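Local coordinates for protein N-acetyltransferase (Staphylococcus aureus subsp. aureus, PDB 4LUA) that probably transfers an acetyl group from acetyl-coenzyme A to an amine of an unidentified substrate, as members of the GNAT family of N-acetyltransferases do, at residues 37-40 with 41-45; 60-64 with 65-69. All coordinates share one frame; numbering follows the deposited sequence.

How the contacts relate
Contacts 1 and 2 follow one another along the chain: 37-45 opens helix 41-48, and the next strand, 55-62, then turns back at 60-69. Their centres are 19 Å apart and they do not touch, the nearest atoms staying about 7 Å from each other. What joins them is common neighbours: M39 of contact 1 and T69 of contact 2 both pack on Y18 and V22 of helix 15-25 and on F90 of strand 83-91. Both belong to the N-terminal half of the GNAT fold. In relatives, the segment entering the second helix often borders the acceptor-substrate site, which may hold for contact 1.

Contact 1 (37-40 with 41-45); sequences QTMT and DTLIH
T40 and L43 meet where the chain enters helix 41-48. T40 is the N-cap, and its OG1 takes the backbone N-H of L43 at 3.0 Å, with a fairly straight angle of 165° at the hydrogen. The hydroxyl gets there because chi1 of 76° sets OG1 between the backbone N and the carbonyl carbon of T40, turned over the first helical turn, while CG2 points away from the carbonyl carbon, anti to it and next to the backbone N. The two side chains cross at about a right angle, and OG1 also lies against L43 CB at 3.3 Å. The backbone continues the job: T40 O receives I44 N at 2.9 Å, almost linearly, as the first regular i to i+4 bond. T40 N, by contrast, is buried here without a partner.

M39, the residue before the cap, adds an apolar layer. Its CB sits 4.0 Å from I44 CG1, the pairing of a hydrophobic staple, which spans the N-cap from the residue before it to the fourth of the helix. A bend at chi2 (-73°) brings SD to 4.1 Å from L43 CD2, so that M39 leans on two neighbouring helical side chains.

The staple faces the body of the domain. M39 rests on Y18 and V22 of helix 15-25, I44 on F15 and Y18, and D41 is tied to K19 of that helix by a salt bridge; on strand 83-91, M39 and L43 both lie on Y88, and M39 also reaches F90.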
loop_
_atom_site.group_PDB
_atom_site.type_symbol
_atom_site.label_atom_id
_atom_site.label_comp_id
_atom_site.label_asym_id
_atom_site.label_seq_id
_atom_site.Cartn_x
_atom_site.Cartn_y
_atom_site.Cartn_z
ATOM N N GLN A 37 -8.811 -7.533 -1.527
ATOM C CA GLN A 37 -9.799 -7.205 -0.518
ATOM C C GLN A 37 -10.594 -5.998 -1.000
ATOM O O GLN A 37 -10.051 -5.064 -1.641
ATOM C CB GLN A 37 -9.160 -6.964 0.860
ATOM C CG GLN A 37 -8.372 -5.663 0.979
ATOM C CD GLN A 37 -7.144 -5.802 1.903
ATOM O OE1 GLN A 37 -6.127 -5.112 1.714
ATOM N NE2 GLN A 37 -7.238 -6.694 2.902
ATOM N N THR A 38 -11.883 -6.044 -0.701
ATOM C CA THR A 38 -12.794 -4.981 -1.059
ATOM C C THR A 38 -12.786 -3.856 -0.026
ATOM O O THR A 38 -12.581 -4.081 1.170
ATOM C CB THR A 38 -14.185 -5.570 -1.248
ATOM O OG1 THR A 38 -14.255 -6.047 -2.590
ATOM C CG2 THR A 38 -15.286 -4.547 -1.009
ATOM N N MET A 39 -12.958 -2.638 -0.524
ATOM C CA MET A 39 -12.835 -1.444 0.283
ATOM C C MET A 39 -14.257 -0.946 0.567
ATOM O O MET A 39 -14.917 -0.356 -0.294
ATOM C CB MET A 39 -12.000 -0.409 -0.478
ATOM C CG MET A 39 -10.660 -0.961 -0.982
ATOM S SD MET A 39 -9.586 -1.157 0.426
ATOM C CE MET A 39 -9.415 0.543 0.768
ATOM N N THR A 40 -14.738 -1.205 1.778
ATOM C CA THR A 40 -16.095 -0.839 2.134
ATOM C C THR A 40 -16.146 0.651 2.458
ATOM O O THR A 40 -15.106 1.243 2.745
ATOM C CB THR A 40 -16.545 -1.612 3.360
ATOM O OG1 THR A 40 -15.939 -1.045 4.532
ATOM C CG2 THR A 40 -16.141 -3.055 3.221
ATOM N N ASP A 41 -17.340 1.257 2.416
ATOM C CA ASP A 41 -17.482 2.680 2.731
ATOM C C ASP A 41 -16.971 2.984 4.138
ATOM O O ASP A 41 -16.335 4.023 4.384
ATOM C CB ASP A 41 -18.956 3.134 2.686
ATOM C CG ASP A 41 -19.504 3.301 1.277
ATOM O OD1 ASP A 41 -18.778 3.107 0.280
ATOM O OD2 ASP A 41 -20.703 3.645 1.170
ATOM N N THR A 42 -17.276 2.093 5.079
ATOM C CA THR A 42 -16.852 2.317 6.457
ATOM C C THR A 42 -15.328 2.310 6.547
ATOM O O THR A 42 -14.730 3.187 7.180
ATOM C CB THR A 42 -17.433 1.273 7.400
ATOM O OG1 THR A 42 -18.857 1.406 7.395
ATOM C CG2 THR A 42 -16.929 1.501 8.814
ATOM N N LEU A 43 -14.712 1.332 5.896
ATOM C CA LEU A 43 -13.252 1.231 5.859
ATOM C C LEU A 43 -12.599 2.479 5.263
ATOM O O LEU A 43 -11.638 3.038 5.847
ATOM C CB LEU A 43 -12.832 -0.009 5.069
ATOM C CG LEU A 43 -11.319 -0.281 5.055
ATOM C CD1 LEU A 43 -10.656 -0.328 6.450
ATOM C CD2 LEU A 43 -11.008 -1.540 4.264
ATOM N N ILE A 44 -13.094 2.895 4.096
ATOM C CA ILE A 44 -12.573 4.073 3.423
ATOM C C ILE A 44 -12.663 5.271 4.378
ATOM O O ILE A 44 -11.677 5.985 4.606
ATOM C CB ILE A 44 -13.302 4.324 2.064
ATOM C CG1 ILE A 44 -13.066 3.152 1.084
ATOM C CG2 ILE A 44 -12.883 5.681 1.421
ATOM C CD1 ILE A 44 -13.652 3.403 -0.334
ATOM N N HIS A 45 -13.855 5.482 4.973
ATOM C CA HIS A 45 -13.961 6.575 5.927
ATOM C C HIS A 45 -12.944 6.492 7.071
ATOM O O HIS A 45 -12.307 7.496 7.434
ATOM C CB HIS A 45 -15.384 6.671 6.531
ATOM C CG HIS A 45 -15.540 7.787 7.524
ATOM N ND1 HIS A 45 -15.636 7.568 8.887
ATOM C CD2 HIS A 45 -15.606 9.131 7.354
ATOM C CE1 HIS A 45 -15.751 8.731 9.508
ATOM N NE2 HIS A 45 -15.740 9.696 8.602
#

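Contact 2 (60-64 with 65-69); sequences CYENE and TLIAT
L66 lies across the ring of Y61, a non-hydrogen-bonded pair of the hairpin. L66 CD1 stands over one ring face, 4.0 Å from the centroid and 27° off the normal, a CH-pi contact, and L66 CB passes CE1 at 3.8 Å. On the other side of the strands, C60 CB meets A68 CB at 4.0 Å and I67 CG1 at 4.1 Å.

That C60 has two side chains beside it follows from the backbone. C60 O accepts I67 N at 2.8 Å, whereas C60 N gives to A68 O, so two residues of strand 65-75 stand opposite one of strand 55-62. With I67 twisted to psi -12°, this is a classic beta bulge. Nearer the tip, E62 and T65 exchange two backbone bonds across the turn, and a water joins E64 N to T65 OG1.

Outside, L21 of helix 15-25 touches L66, K8 makes a cation-pi contact with Y61, and L102 and I98 of helix 96-112 pack on C60 and on I67 and A68, respectively. The whole is a beta hairpin with a two-residue loop, N63-E64, forming a type II' turn from E62 to T65 and linking the second and third strands of the GNAT fold.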
loop_
_atom_site.group_PDB
_atom_site.type_symbol
_atom_site.label_atom_id
_atom_site.label_comp_id
_atom_site.label_asym_id
_atom_site.label_seq_id
_atom_site.Cartn_x
_atom_site.Cartn_y
_atom_site.Cartn_z
ATOM N N CYS A 60 -1.505 9.665 -5.566
ATOM C CA CYS A 60 -0.731 10.246 -6.660
ATOM C C CYS A 60 -1.723 10.821 -7.667
ATOM O O CYS A 60 -2.649 10.124 -8.160
ATOM C CB CYS A 60 0.011 9.132 -7.392
ATOM S SG CYS A 60 1.209 8.328 -6.263
ATOM N N TYR A 61 -1.519 12.100 -7.995
ATOM C CA TYR A 61 -2.393 12.764 -8.972
ATOM C C TYR A 61 -1.638 13.112 -10.243
ATOM O O TYR A 61 -0.548 13.686 -10.180
ATOM C CB TYR A 61 -3.007 14.040 -8.383
ATOM C CG TYR A 61 -4.125 13.787 -7.393
ATOM C CD1 TYR A 61 -5.446 13.906 -7.797
ATOM C CD2 TYR A 61 -3.848 13.366 -6.090
ATOM C CE1 TYR A 61 -6.451 13.646 -6.919
ATOM C CE2 TYR A 61 -4.853 13.126 -5.203
ATOM C CZ TYR A 61 -6.141 13.252 -5.625
ATOM O OH TYR A 61 -7.203 13.045 -4.756
ATOM N N GLU A 62 -2.289 12.852 -11.375
ATOM C CA GLU A 62 -1.839 13.414 -12.667
ATOM C C GLU A 62 -2.935 14.375 -13.070
ATOM O O GLU A 62 -4.055 13.929 -13.397
ATOM C CB GLU A 62 -1.716 12.289 -13.682
ATOM C CG GLU A 62 -1.015 12.672 -14.969
ATOM C CD GLU A 62 -0.884 11.475 -15.896
ATOM O OE1 GLU A 62 -1.490 10.417 -15.584
ATOM O OE2 GLU A 62 -0.167 11.587 -16.910
ATOM N N ASN A 63 -2.626 15.676 -13.004
ATOM C CA ASN A 63 -3.602 16.742 -13.294
ATOM C C ASN A 63 -4.797 16.615 -12.330
ATOM O O ASN A 63 -4.614 16.801 -11.129
ATOM C CB ASN A 63 -4.025 16.770 -14.781
ATOM C CG ASN A 63 -4.900 17.963 -15.092
ATOM O OD1 ASN A 63 -4.876 18.973 -14.373
ATOM N ND2 ASN A 63 -5.663 17.882 -16.176
ATOM N N GLU A 64 -6.004 16.290 -12.824
ATOM C CA GLU A 64 -7.138 16.203 -11.901
ATOM C C GLU A 64 -7.416 14.794 -11.398
ATOM O O GLU A 64 -8.311 14.603 -10.555
ATOM C CB GLU A 64 -8.421 16.720 -12.544
ATOM C CG GLU A 64 -8.345 18.142 -12.936
ATOM C CD GLU A 64 -9.690 18.645 -13.335
ATOM O OE1 GLU A 64 -10.566 18.730 -12.447
ATOM O OE2 GLU A 64 -9.866 18.916 -14.536
ATOM N N THR A 65 -6.656 13.817 -11.912
ATOM C CA THR A 65 -6.996 12.393 -11.753
ATOM C C THR A 65 -6.171 11.677 -10.700
ATOM O O THR A 65 -4.953 11.714 -10.738
ATOM C CB THR A 65 -6.848 11.650 -13.103
ATOM O OG1 THR A 65 -7.654 12.315 -14.090
ATOM C CG2 THR A 65 -7.333 10.199 -12.997
ATOM N N LEU A 66 -6.844 11.046 -9.734
ATOM C CA LEU A 66 -6.176 10.193 -8.758
ATOM C C LEU A 66 -5.837 8.874 -9.439
ATOM O O LEU A 66 -6.742 8.127 -9.916
ATOM C CB LEU A 66 -7.136 9.965 -7.565
ATOM C CG LEU A 66 -6.635 9.004 -6.516
ATOM C CD1 LEU A 66 -5.349 9.521 -5.831
ATOM C CD2 LEU A 66 -7.778 8.827 -5.486
ATOM N N ILE A 67 -4.543 8.572 -9.532
ATOM C CA ILE A 67 -4.133 7.368 -10.269
ATOM C C ILE A 67 -3.531 6.261 -9.436
ATOM O O ILE A 67 -3.359 5.147 -9.923
ATOM C CB ILE A 67 -3.191 7.717 -11.455
ATOM C CG1 ILE A 67 -1.850 8.272 -10.970
ATOM C CG2 ILE A 67 -3.939 8.716 -12.380
ATOM C CD1 ILE A 67 -0.843 8.365 -12.149
ATOM N N ALA A 68 -3.203 6.554 -8.180
ATOM C CA ALA A 68 -2.612 5.529 -7.320
ATOM C C ALA A 68 -2.735 5.954 -5.878
ATOM O O ALA A 68 -2.845 7.162 -5.574
ATOM C CB ALA A 68 -1.095 5.286 -7.649
ATOM N N THR A 69 -2.719 4.961 -4.983
ATOM C CA THR A 69 -2.762 5.280 -3.553
ATOM C C THR A 69 -2.033 4.211 -2.755
ATOM O O THR A 69 -1.917 3.065 -3.220
ATOM C CB THR A 69 -4.239 5.362 -3.046
ATOM O OG1 THR A 69 -4.268 5.837 -1.683
ATOM C CG2 THR A 69 -5.065 4.042 -3.171
HETATM O O HOH W 1 -6.838 14.909 -15.347
#